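Local coordinates for protein glycerol kinase, putative (Plasmodium falciparum, PDB 2W40) that probably phosphorylates glycerol to sn-glycerol 3-phosphate at the expense of ATP, as a glycerol kinase of the FGGY family, at residues C[49-60]-C[167-175]. Sequence-based numbering, arbitrary orientation.
Sequences PIEIMTNLYNLM and INTWLIFNL
The carbonyl oxygen of Pro49, in the first turn of helix 49-70, takes two N-H groups. Trp170 NE1 donates to Pro49 O across the contact at 3.0 Å with an N-H...O angle of 154°, while Met53 N reaches that oxygen from the opposite face of the carbonyl plane as the ordinary helical bond. The acceptor lies close to the indole plane, yet the indole nitrogen sits 41° above the carbonyl plane, away from a lone-pair direction. Trp170 CG stands anti to its backbone N, which sends the indole across to the other helix. Pro49 CB then presses on one indole face near its rim, 3.6 Å from Trp170 CZ2, and one end of the Asn174 side-chain amide lies over the opposite face. Bends at chi2 and chi3 fold Met53 along the interface: its SD is in oblique Met-aromatic contact with the five-membered ring of Trp170 and 3.8 Å from Leu171 CD1, and its CE meets Asn174 CB at 3.6 Å. Farther along, Leu175 CD2 meets the edge of the Tyr57 ring in its plane, 3.8 Å from Tyr57 CE1, and Met60 CE touches the same methyl at 4.0 Å. On the side of strand 3-11, Leu56 CD2 packs on Leu171 CG, with Leu56 resting on Ile9 and Leu171 on Gln11. The axes of the two short segments approach to 11.0 Å and cross at -58°. Most of the touching residues are buried, and the arrangement is a helix-helix packing on the central sheet of the N-terminal FGGY domain, part of the actin-like ATPase fold.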
loop_
_atom_site.group_PDB
_atom_site.type_symbol
_atom_site.label_atom_id
_atom_site.label_comp_id
_atom_site.label_asym_id
_atom_site.label_seq_id
_atom_site.Cartn_x
_atom_site.Cartn_y
_atom_site.Cartn_z
ATOM N N PRO C 49 -14.033 5.364 27.316
ATOM C CA PRO C 49 -14.925 4.479 28.104
ATOM C C PRO C 49 -16.321 5.008 28.380
ATOM O O PRO C 49 -17.215 4.200 28.638
ATOM C CB PRO C 49 -14.166 4.278 29.454
ATOM C CG PRO C 49 -12.966 4.921 29.297
ATOM C CD PRO C 49 -12.918 5.817 28.161
ATOM N N ILE C 50 -16.466 6.336 28.425
ATOM C CA ILE C 50 -17.721 6.954 28.647
ATOM C C ILE C 50 -18.560 6.872 27.379
ATOM O O ILE C 50 -19.782 6.559 27.431
ATOM C CB ILE C 50 -17.524 8.383 29.214
ATOM C CG1 ILE C 50 -16.858 8.249 30.596
ATOM C CG2 ILE C 50 -18.859 9.135 29.226
ATOM C CD1 ILE C 50 -16.395 9.558 31.119
ATOM N N GLU C 51 -17.926 6.999 26.219
ATOM C CA GLU C 51 -18.657 6.819 24.950
ATOM C C GLU C 51 -19.215 5.417 24.902
ATOM O O GLU C 51 -20.350 5.234 24.466
ATOM C CB GLU C 51 -17.781 7.096 23.763
ATOM C CG GLU C 51 -18.422 6.995 22.400
ATOM C CD GLU C 51 -17.462 7.092 21.230
ATOM O OE1 GLU C 51 -16.210 7.118 21.404
ATOM O OE2 GLU C 51 -18.008 7.068 20.088
ATOM N N ILE C 52 -18.407 4.412 25.225
ATOM C CA ILE C 52 -18.939 3.083 25.253
ATOM C C ILE C 52 -20.186 2.962 26.169
ATOM O O ILE C 52 -21.165 2.291 25.788
ATOM C CB ILE C 52 -17.814 2.085 25.655
ATOM C CG1 ILE C 52 -16.797 2.006 24.490
ATOM C CG2 ILE C 52 -18.444 0.652 26.007
ATOM C CD1 ILE C 52 -15.561 1.201 24.844
ATOM N N MET C 53 -20.092 3.440 27.411
ATOM C CA MET C 53 -21.240 3.338 28.281
ATOM C C MET C 53 -22.478 4.064 27.745
ATOM O O MET C 53 -23.625 3.537 27.850
ATOM C CB MET C 53 -20.939 3.843 29.672
ATOM C CG MET C 53 -20.075 2.984 30.464
ATOM S SD MET C 53 -20.598 1.236 30.659
ATOM C CE MET C 53 -22.222 1.207 31.179
ATOM N N THR C 54 -22.281 5.294 27.266
ATOM C CA THR C 54 -23.402 6.047 26.734
ATOM C C THR C 54 -24.087 5.249 25.616
ATOM O O THR C 54 -25.323 5.135 25.549
ATOM C CB THR C 54 -22.894 7.398 26.240
ATOM O OG1 THR C 54 -22.389 8.100 27.411
ATOM C CG2 THR C 54 -24.054 8.164 25.563
ATOM N N ASN C 55 -23.278 4.716 24.726
ATOM C CA ASN C 55 -23.807 3.907 23.615
ATOM C C ASN C 55 -24.577 2.690 24.146
ATOM O O ASN C 55 -25.674 2.377 23.683
ATOM C CB ASN C 55 -22.672 3.435 22.736
ATOM C CG ASN C 55 -22.132 4.515 21.838
ATOM O OD1 ASN C 55 -22.680 5.652 21.833
ATOM N ND2 ASN C 55 -21.054 4.223 21.163
ATOM N N LEU C 56 -24.032 2.015 25.138
ATOM C CA LEU C 56 -24.690 0.902 25.758
ATOM C C LEU C 56 -26.017 1.277 26.291
ATOM O O LEU C 56 -26.993 0.622 26.021
ATOM C CB LEU C 56 -23.814 0.267 26.817
ATOM C CG LEU C 56 -24.499 -0.980 27.432
ATOM C CD1 LEU C 56 -24.894 -2.109 26.513
ATOM C CD2 LEU C 56 -23.618 -1.517 28.608
ATOM N N TYR C 57 -26.080 2.351 27.102
ATOM C CA TYR C 57 -27.359 2.777 27.750
ATOM C C TYR C 57 -28.405 3.051 26.692
ATOM O O TYR C 57 -29.539 2.617 26.802
ATOM C CB TYR C 57 -27.110 3.990 28.631
ATOM C CG TYR C 57 -26.315 3.702 29.919
ATOM C CD1 TYR C 57 -26.433 2.507 30.586
ATOM C CD2 TYR C 57 -25.449 4.654 30.420
ATOM C CE1 TYR C 57 -25.690 2.277 31.794
ATOM C CE2 TYR C 57 -24.734 4.475 31.540
ATOM C CZ TYR C 57 -24.851 3.316 32.264
ATOM O OH TYR C 57 -24.149 3.167 33.428
ATOM N N ASN C 58 -27.974 3.754 25.646
ATOM C CA ASN C 58 -28.887 4.127 24.552
ATOM C C ASN C 58 -29.438 2.884 23.845
ATOM O O ASN C 58 -30.627 2.795 23.560
ATOM C CB ASN C 58 -28.164 5.152 23.659
ATOM C CG ASN C 58 -28.185 6.571 24.251
ATOM O OD1 ASN C 58 -29.056 6.902 25.083
ATOM N ND2 ASN C 58 -27.227 7.445 23.811
ATOM N N LEU C 59 -28.589 1.871 23.648
ATOM C CA LEU C 59 -28.979 0.682 22.930
ATOM C C LEU C 59 -29.956 -0.157 23.792
ATOM O O LEU C 59 -30.927 -0.674 23.298
ATOM C CB LEU C 59 -27.744 -0.175 22.628
ATOM C CG LEU C 59 -26.866 0.283 21.450
ATOM C CD1 LEU C 59 -25.416 -0.358 21.508
ATOM C CD2 LEU C 59 -27.649 -0.086 20.109
ATOM N N MET C 60 -29.661 -0.279 25.095
ATOM C CA MET C 60 -30.513 -0.973 26.077
ATOM C C MET C 60 -31.914 -0.287 26.117
ATOM O O MET C 60 -32.924 -0.968 26.024
ATOM C CB MET C 60 -29.830 -0.943 27.463
ATOM C CG MET C 60 -28.673 -1.886 27.520
ATOM S SD MET C 60 -27.876 -1.789 29.151
ATOM C CE MET C 60 -29.097 -2.471 30.281
ATOM N N ILE C 167 -13.029 -4.581 30.159
ATOM C CA ILE C 167 -14.267 -3.945 29.741
ATOM C C ILE C 167 -15.486 -4.562 30.480
ATOM O O ILE C 167 -16.414 -3.901 30.831
ATOM C CB ILE C 167 -14.432 -4.039 28.220
ATOM C CG1 ILE C 167 -13.431 -3.114 27.507
ATOM C CG2 ILE C 167 -15.920 -3.810 27.748
ATOM C CD1 ILE C 167 -13.847 -1.647 27.564
ATOM N N ASN C 168 -15.404 -5.874 30.746
ATOM C CA ASN C 168 -16.457 -6.502 31.505
ATOM C C ASN C 168 -16.656 -5.915 32.870
ATOM O O ASN C 168 -17.781 -5.608 33.272
ATOM C CB ASN C 168 -16.248 -7.988 31.680
ATOM C CG ASN C 168 -14.957 -8.350 32.351
ATOM O OD1 ASN C 168 -13.888 -7.816 31.973
ATOM N ND2 ASN C 168 -15.002 -9.333 33.253
ATOM N N THR C 169 -15.515 -5.705 33.582
ATOM C CA THR C 169 -15.500 -5.060 34.886
ATOM C C THR C 169 -16.085 -3.640 34.838
ATOM O O THR C 169 -16.872 -3.213 35.737
ATOM C CB THR C 169 -14.094 -5.093 35.468
ATOM O OG1 THR C 169 -13.633 -6.433 35.462
ATOM C CG2 THR C 169 -14.090 -4.533 36.948
ATOM N N TRP C 170 -15.718 -2.903 33.784
ATOM C CA TRP C 170 -16.176 -1.544 33.574
ATOM C C TRP C 170 -17.763 -1.548 33.414
ATOM O O TRP C 170 -18.480 -0.738 34.035
ATOM C CB TRP C 170 -15.460 -0.963 32.373
ATOM C CG TRP C 170 -15.868 0.402 31.929
ATOM C CD1 TRP C 170 -16.412 0.734 30.709
ATOM C CD2 TRP C 170 -15.817 1.637 32.691
ATOM N NE1 TRP C 170 -16.662 2.106 30.648
ATOM C CE2 TRP C 170 -16.344 2.678 31.848
ATOM C CE3 TRP C 170 -15.411 1.941 33.999
ATOM C CZ2 TRP C 170 -16.404 4.022 32.247
ATOM C CZ3 TRP C 170 -15.470 3.255 34.410
ATOM C CH2 TRP C 170 -15.962 4.303 33.542
ATOM N N LEU C 171 -18.254 -2.393 32.552
ATOM C CA LEU C 171 -19.687 -2.447 32.306
ATOM C C LEU C 171 -20.449 -2.810 33.571
ATOM O O LEU C 171 -21.453 -2.211 33.900
ATOM C CB LEU C 171 -19.961 -3.422 31.150
ATOM C CG LEU C 171 -19.960 -2.926 29.740
ATOM C CD1 LEU C 171 -18.890 -1.904 29.393
ATOM C CD2 LEU C 171 -20.169 -4.037 28.695
ATOM N N ILE C 172 -19.997 -3.822 34.294
ATOM C CA ILE C 172 -20.702 -4.291 35.483
ATOM C C ILE C 172 -20.643 -3.206 36.576
ATOM O O ILE C 172 -21.667 -2.882 37.204
ATOM C CB ILE C 172 -20.068 -5.653 35.997
ATOM C CG1 ILE C 172 -20.322 -6.832 34.967
ATOM C CG2 ILE C 172 -20.546 -5.931 37.446
ATOM C CD1 ILE C 172 -19.469 -8.100 35.353
ATOM N N PHE C 173 -19.490 -2.557 36.717
ATOM C CA PHE C 173 -19.336 -1.474 37.696
ATOM C C PHE C 173 -20.338 -0.370 37.424
ATOM O O PHE C 173 -21.016 0.098 38.358
ATOM C CB PHE C 173 -17.914 -0.967 37.609
ATOM C CG PHE C 173 -17.610 0.163 38.501
ATOM C CD1 PHE C 173 -17.074 -0.104 39.759
ATOM C CD2 PHE C 173 -17.973 1.467 38.124
ATOM C CE1 PHE C 173 -16.826 0.969 40.630
ATOM C CE2 PHE C 173 -17.641 2.570 39.001
ATOM C CZ PHE C 173 -17.075 2.293 40.220
ATOM N N ASN C 174 -20.487 0.042 36.183
ATOM C CA ASN C 174 -21.418 1.096 35.898
ATOM C C ASN C 174 -22.856 0.664 36.030
ATOM O O ASN C 174 -23.666 1.353 36.591
ATOM C CB ASN C 174 -21.139 1.692 34.530
ATOM C CG ASN C 174 -19.910 2.538 34.501
ATOM O OD1 ASN C 174 -18.858 2.161 33.982
ATOM N ND2 ASN C 174 -20.038 3.716 34.965
ATOM N N LEU C 175 -23.188 -0.490 35.486
ATOM C CA LEU C 175 -24.618 -0.979 35.544
ATOM C C LEU C 175 -25.154 -1.191 36.963
ATOM O O LEU C 175 -26.311 -0.888 37.264
ATOM C CB LEU C 175 -24.816 -2.247 34.737
ATOM C CG LEU C 175 -24.797 -2.066 33.219
ATOM C CD1 LEU C 175 -24.580 -3.444 32.561
ATOM C CD2 LEU C 175 -26.135 -1.341 32.772
#